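Local coordinates for HK97 Family Phage Portal Protein (Corynebacterium diphtheriae, PDB 3KDR) that probably forms the ring-shaped portal at one vertex of a phage capsid, through which DNA would pass during packaging and ejection, at the interface of chains A and B. Coordinates in Å, arbitrary orientation; residue numbers count along the deposited sequence, not the author numbering. Chains: chain A/B, HK97 Family Phage Portal Protein.

The interface of chains A and B. Residues chain A 158-162, 173, 176-177, 198; chain B 180, 192-195, 198-200.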
ATOM      1  N   ILE A 158     -32.974 -18.874 -15.500  1.00  9.29           N
ATOM      2  CA  ILE A 158     -33.150 -18.422 -16.857  1.00  7.64           C
ATOM      3  C   ILE A 158     -34.621 -18.306 -17.135  1.00  7.05           C
ATOM      4  O   ILE A 158     -35.392 -19.174 -16.753  1.00  7.83           O
ATOM      5  CB  ILE A 158     -32.582 -19.418 -17.823  1.00  7.40           C
ATOM      6  CG1 ILE A 158     -31.097 -19.588 -17.544  1.00  7.03           C
ATOM      7  CG2 ILE A 158     -32.776 -18.970 -19.266  1.00  5.32           C
ATOM      8  CD1 ILE A 158     -30.252 -18.529 -18.089  1.00  4.44           C
ATOM      9  N   GLU A 159     -35.024 -17.236 -17.795  1.00  5.87           N
ATOM     10  CA  GLU A 159     -36.411 -17.053 -18.124  1.00  5.23           C
ATOM     11  C   GLU A 159     -36.494 -17.089 -19.600  1.00  4.92           C
ATOM     12  O   GLU A 159     -35.711 -16.444 -20.266  1.00  4.46           O
ATOM     13  CB  GLU A 159     -36.951 -15.727 -17.581  1.00  5.42           C
ATOM     14  CG  GLU A 159     -37.926 -15.057 -18.488  1.00  6.41           C
ATOM     15  CD  GLU A 159     -38.622 -13.811 -17.938  1.00  6.72           C
ATOM     16  OE1 GLU A 159     -37.938 -12.805 -17.654  1.00  5.22           O
ATOM     17  OE2 GLU A 159     -39.872 -13.825 -17.895  1.00  5.66           O
ATOM     18  N   LEU A 160     -37.431 -17.875 -20.106  1.00  4.74           N
ATOM     19  CA  LEU A 160     -37.757 -17.869 -21.494  1.00  4.46           C
ATOM     20  C   LEU A 160     -39.085 -17.157 -21.578  1.00  4.76           C
ATOM     21  O   LEU A 160     -40.113 -17.621 -21.067  1.00  4.28           O
ATOM     22  CB  LEU A 160     -37.883 -19.287 -21.980  1.00  4.76           C
ATOM     23  CG  LEU A 160     -36.621 -20.122 -21.806  1.00  4.05           C
ATOM     24  CD1 LEU A 160     -36.922 -21.516 -22.317  1.00  2.77           C
ATOM     25  CD2 LEU A 160     -35.475 -19.490 -22.518  1.00  2.00           C
ATOM     26  N   ARG A 161     -39.058 -15.994 -22.192  1.00  4.92           N
ATOM     27  CA  ARG A 161     -40.191 -15.136 -22.121  1.00  5.77           C
ATOM     28  C   ARG A 161     -40.910 -15.151 -23.441  1.00  7.29           C
ATOM     29  O   ARG A 161     -40.316 -14.784 -24.441  1.00  7.04           O
ATOM     30  CB  ARG A 161     -39.735 -13.733 -21.834  1.00  5.24           C
ATOM     31  CG  ARG A 161     -40.874 -12.801 -21.793  1.00  4.74           C
ATOM     32  CD  ARG A 161     -40.377 -11.437 -21.596  1.00  5.88           C
ATOM     33  NE  ARG A 161     -39.772 -11.277 -20.289  1.00  5.76           N
ATOM     34  CZ  ARG A 161     -39.035 -10.243 -19.937  1.00  2.74           C
ATOM     35  NH1 ARG A 161     -38.794  -9.267 -20.774  1.00  2.61           N
ATOM     36  NH2 ARG A 161     -38.539 -10.212 -18.747  1.00  2.57           N
ATOM     37  N   GLN A 162     -42.199 -15.508 -23.447  1.00  8.58           N
ATOM     38  CA  GLN A 162     -42.895 -15.505 -24.675  1.00  9.60           C
ATOM     39  C   GLN A 162     -43.308 -14.072 -24.925  1.00 10.47           C
ATOM     40  O   GLN A 162     -43.838 -13.400 -24.085  1.00 10.57           O
ATOM     41  CB  GLN A 162     -43.988 -16.561 -24.734  1.00 10.12           C
ATOM     42  CG  GLN A 162     -45.384 -16.104 -24.598  1.00 13.63           C
ATOM     43  CD  GLN A 162     -46.406 -17.012 -25.321  1.00 16.55           C
ATOM     44  OE1 GLN A 162     -46.615 -16.887 -26.533  1.00 16.70           O
ATOM     45  NE2 GLN A 162     -47.057 -17.909 -24.557  1.00 19.18           N
ATOM     46  N   VAL A 173     -44.490 -25.579 -24.239  1.00 17.42           N
ATOM     47  CA  VAL A 173     -43.632 -24.928 -23.248  1.00 17.59           C
ATOM     48  C   VAL A 173     -42.609 -25.941 -22.816  1.00 18.65           C
ATOM     49  O   VAL A 173     -41.417 -25.671 -22.749  1.00 18.00           O
ATOM     50  CB  VAL A 173     -44.420 -24.534 -21.933  1.00 17.50           C
ATOM     51  CG1 VAL A 173     -43.468 -24.117 -20.808  1.00 16.26           C
ATOM     52  CG2 VAL A 173     -45.414 -23.450 -22.169  1.00 16.31           C
ATOM     53  N   ILE A 176     -39.821 -26.591 -25.343  1.00 19.05           N
ATOM     54  CA  ILE A 176     -39.051 -25.329 -25.486  1.00 18.14           C
ATOM     55  C   ILE A 176     -37.993 -25.094 -24.394  1.00 18.11           C
ATOM     56  O   ILE A 176     -36.877 -24.740 -24.691  1.00 17.71           O
ATOM     57  CB  ILE A 176     -39.978 -24.128 -25.392  1.00 17.91           C
ATOM     58  CG1 ILE A 176     -40.909 -24.078 -26.591  1.00 16.23           C
ATOM     59  CG2 ILE A 176     -39.205 -22.836 -25.240  1.00 15.24           C
ATOM     60  CD1 ILE A 176     -41.893 -22.923 -26.484  1.00 14.59           C
ATOM     61  N   ILE A 177     -38.377 -25.269 -23.137  1.00 18.13           N
ATOM     62  CA  ILE A 177     -37.445 -25.271 -22.021  1.00 18.30           C
ATOM     63  C   ILE A 177     -36.364 -26.257 -22.345  1.00 19.56           C
ATOM     64  O   ILE A 177     -35.165 -25.972 -22.206  1.00 19.77           O
ATOM     65  CB  ILE A 177     -38.117 -25.767 -20.694  1.00 17.98           C
ATOM     66  CG1 ILE A 177     -39.326 -24.901 -20.346  1.00 17.35           C
ATOM     67  CG2 ILE A 177     -37.129 -25.816 -19.542  1.00 16.06           C
ATOM     68  CD1 ILE A 177     -39.364 -24.431 -18.938  1.00 15.99           C
ATOM     69  N   LEU A 198     -40.132 -15.483 -28.591  1.00 16.20           N
ATOM     70  CA  LEU A 198     -39.318 -15.857 -27.422  1.00 14.36           C
ATOM     71  C   LEU A 198     -38.081 -14.961 -27.194  1.00 13.86           C
ATOM     72  O   LEU A 198     -37.464 -14.488 -28.126  1.00 13.80           O
ATOM     73  CB  LEU A 198     -38.881 -17.282 -27.560  1.00 13.39           C
ATOM     74  CG  LEU A 198     -38.847 -18.090 -26.297  1.00 11.96           C
ATOM     75  CD1 LEU A 198     -40.198 -18.230 -25.625  1.00  9.37           C
ATOM     76  CD2 LEU A 198     -38.351 -19.430 -26.716  1.00 12.67           C
TER
ATOM     77  N   TYR B 180     -42.466 -21.153 -11.273  1.00 10.41           N
ATOM     78  CA  TYR B 180     -41.208 -20.427 -10.981  1.00  9.39           C
ATOM     79  C   TYR B 180     -40.574 -20.834  -9.684  1.00  8.80           C
ATOM     80  O   TYR B 180     -39.415 -20.618  -9.472  1.00  8.60           O
ATOM     81  CB  TYR B 180     -41.375 -18.907 -11.049  1.00  9.02           C
ATOM     82  CG  TYR B 180     -41.055 -18.442 -12.431  1.00  8.76           C
ATOM     83  CD1 TYR B 180     -39.747 -18.431 -12.882  1.00  7.73           C
ATOM     84  CD2 TYR B 180     -42.079 -18.103 -13.332  1.00  9.28           C
ATOM     85  CE1 TYR B 180     -39.466 -18.063 -14.179  1.00  9.29           C
ATOM     86  CE2 TYR B 180     -41.817 -17.738 -14.637  1.00  7.16           C
ATOM     87  CZ  TYR B 180     -40.520 -17.724 -15.057  1.00  9.01           C
ATOM     88  OH  TYR B 180     -40.259 -17.346 -16.344  1.00  8.94           O
ATOM     89  N   GLY B 192     -37.219 -21.435 -16.674  1.00 13.07           N
ATOM     90  CA  GLY B 192     -38.612 -21.202 -16.428  1.00 12.12           C
ATOM     91  C   GLY B 192     -39.184 -20.523 -17.616  1.00 11.60           C
ATOM     92  O   GLY B 192     -38.453 -19.907 -18.356  1.00 12.15           O
ATOM     93  N   PHE B 193     -40.494 -20.631 -17.800  1.00 11.06           N
ATOM     94  CA  PHE B 193     -41.148 -20.089 -18.965  1.00 10.23           C
ATOM     95  C   PHE B 193     -42.132 -19.064 -18.524  1.00  9.94           C
ATOM     96  O   PHE B 193     -42.952 -19.359 -17.745  1.00  9.02           O
ATOM     97  CB  PHE B 193     -41.863 -21.193 -19.720  1.00 10.04           C
ATOM     98  CG  PHE B 193     -42.599 -20.706 -20.882  1.00  9.46           C
ATOM     99  CD1 PHE B 193     -41.978 -20.580 -22.081  1.00  9.87           C
ATOM    100  CD2 PHE B 193     -43.894 -20.295 -20.766  1.00  8.16           C
ATOM    101  CE1 PHE B 193     -42.659 -20.101 -23.151  1.00  9.57           C
ATOM    102  CE2 PHE B 193     -44.551 -19.803 -21.817  1.00  7.63           C
ATOM    103  CZ  PHE B 193     -43.943 -19.706 -23.011  1.00  8.39           C
ATOM    104  N   SER B 194     -42.028 -17.839 -19.016  1.00 11.45           N
ATOM    105  CA  SER B 194     -42.984 -16.791 -18.691  1.00 12.66           C
ATOM    106  C   SER B 194     -43.882 -16.641 -19.858  1.00 13.75           C
ATOM    107  O   SER B 194     -43.455 -16.295 -20.906  1.00 15.20           O
ATOM    108  CB  SER B 194     -42.318 -15.446 -18.456  1.00 12.42           C
ATOM    109  OG  SER B 194     -41.273 -15.505 -17.542  1.00 13.73           O
ATOM    110  N   SER B 195     -45.154 -16.866 -19.659  1.00 14.52           N
ATOM    111  CA  SER B 195     -46.034 -17.226 -20.725  1.00 15.16           C
ATOM    112  C   SER B 195     -46.562 -16.196 -21.671  1.00 15.84           C
ATOM    113  O   SER B 195     -46.713 -16.459 -22.852  1.00 16.65           O
ATOM    114  CB  SER B 195     -47.187 -18.002 -20.195  1.00 14.70           C
ATOM    115  OG  SER B 195     -48.211 -17.932 -21.132  1.00 16.67           O
ATOM    116  N   LEU B 198     -45.654 -12.044 -19.484  1.00 17.41           N
ATOM    117  CA  LEU B 198     -45.081 -11.964 -18.169  1.00 16.11           C
ATOM    118  C   LEU B 198     -43.631 -11.689 -18.191  1.00 16.36           C
ATOM    119  O   LEU B 198     -42.956 -12.147 -19.040  1.00 17.36           O
ATOM    120  CB  LEU B 198     -45.317 -13.249 -17.452  1.00 15.63           C
ATOM    121  CG  LEU B 198     -45.325 -13.170 -15.957  1.00 13.71           C
ATOM    122  CD1 LEU B 198     -46.708 -13.175 -15.491  1.00  9.67           C
ATOM    123  CD2 LEU B 198     -44.617 -14.322 -15.446  1.00 13.40           C
ATOM    124  N   GLU B 199     -43.158 -10.937 -17.222  1.00 16.12           N
ATOM    125  CA  GLU B 199     -41.744 -10.649 -17.072  1.00 15.94           C
ATOM    126  C   GLU B 199     -41.385 -10.952 -15.651  1.00 15.86           C
ATOM    127  O   GLU B 199     -42.166 -10.614 -14.782  1.00 16.32           O
ATOM    128  CB  GLU B 199     -41.491  -9.187 -17.283  1.00 15.52           C
ATOM    129  CG  GLU B 199     -42.102  -8.686 -18.540  1.00 17.21           C
ATOM    130  CD  GLU B 199     -41.832  -7.189 -18.808  1.00 17.84           C
ATOM    131  OE1 GLU B 199     -41.476  -6.446 -17.869  1.00 14.15           O
ATOM    132  OE2 GLU B 199     -41.990  -6.761 -19.978  1.00 17.62           O
ATOM    133  N   VAL B 200     -40.230 -11.584 -15.410  1.00 15.31           N
ATOM    134  CA  VAL B 200     -39.735 -11.689 -14.061  1.00 14.89           C
ATOM    135  C   VAL B 200     -38.855 -10.479 -13.752  1.00 15.36           C
ATOM    136  O   VAL B 200     -38.170  -9.936 -14.614  1.00 14.91           O
ATOM    137  CB  VAL B 200     -39.007 -13.031 -13.686  1.00 15.05           C
ATOM    138  CG1 VAL B 200     -39.490 -14.216 -14.538  1.00 13.16           C
ATOM    139  CG2 VAL B 200     -37.546 -12.859 -13.675  1.00 11.68           C
TER
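Two strands from neighbouring subunits pair in parallel here, so one beta-sheet runs across the boundary between the chains. Strand 157-162 of chain A lies beside strand 191-194 of chain B. B:Gly192 N donates to A:Ile158 O at 2.9 Å, and A:Leu160 N donates back to B:Gly192 O at 2.9 Å. B:Ser194 N donates a hydrogen bond to A:Leu160 O at 2.8 Å, from above the carbonyl plane. A:Gln162 N closes the ladder on B:Ser194 O at 2.9 Å, almost straight.

On one face of this sheet B:Phe193 carries the apolar contact. Its CG lies anti to the backbone N (chi1 177°), which carries the ring into chain A. A:Val173 CG2, from helix 170-185, sits over one face of the B:Phe193 ring, 3.9 Å from its centroid, offset toward the rim. A:Val173 CG1 packs on B:Phe193 CB and CG. A:Gln162 CB packs on B:Phe193 CZ at 3.6 Å, and A:Gln162 NE2 lies at the ring edge, in plane. A:Leu198 CD1 touches B:Phe193 CE1.

Charged groups line the opposite face. The A:Arg161 chain bends at chi3 (-67°). Its NH2 makes a salt bridge of 2.9 Å to A:Glu159 OE1, from above the carboxylate plane and tilted from the guanidinium plane. B:Glu199 CG lies over the guanidinium centre, with its carboxylate nearly parallel (19°). A:Arg161 NH1 and B:Glu199 OE2 are 4.1 Å apart, not in contact, so any attraction is probably weak. A:Glu159 meets B:Val200 tip to tip, CD packing on CG1; bonds from B:Val200 N to the carboxylate are weak.

The patch lies at one end of the elongated subunits and joins neighbours within the twelve-subunit assembly, as expected for a portal ring.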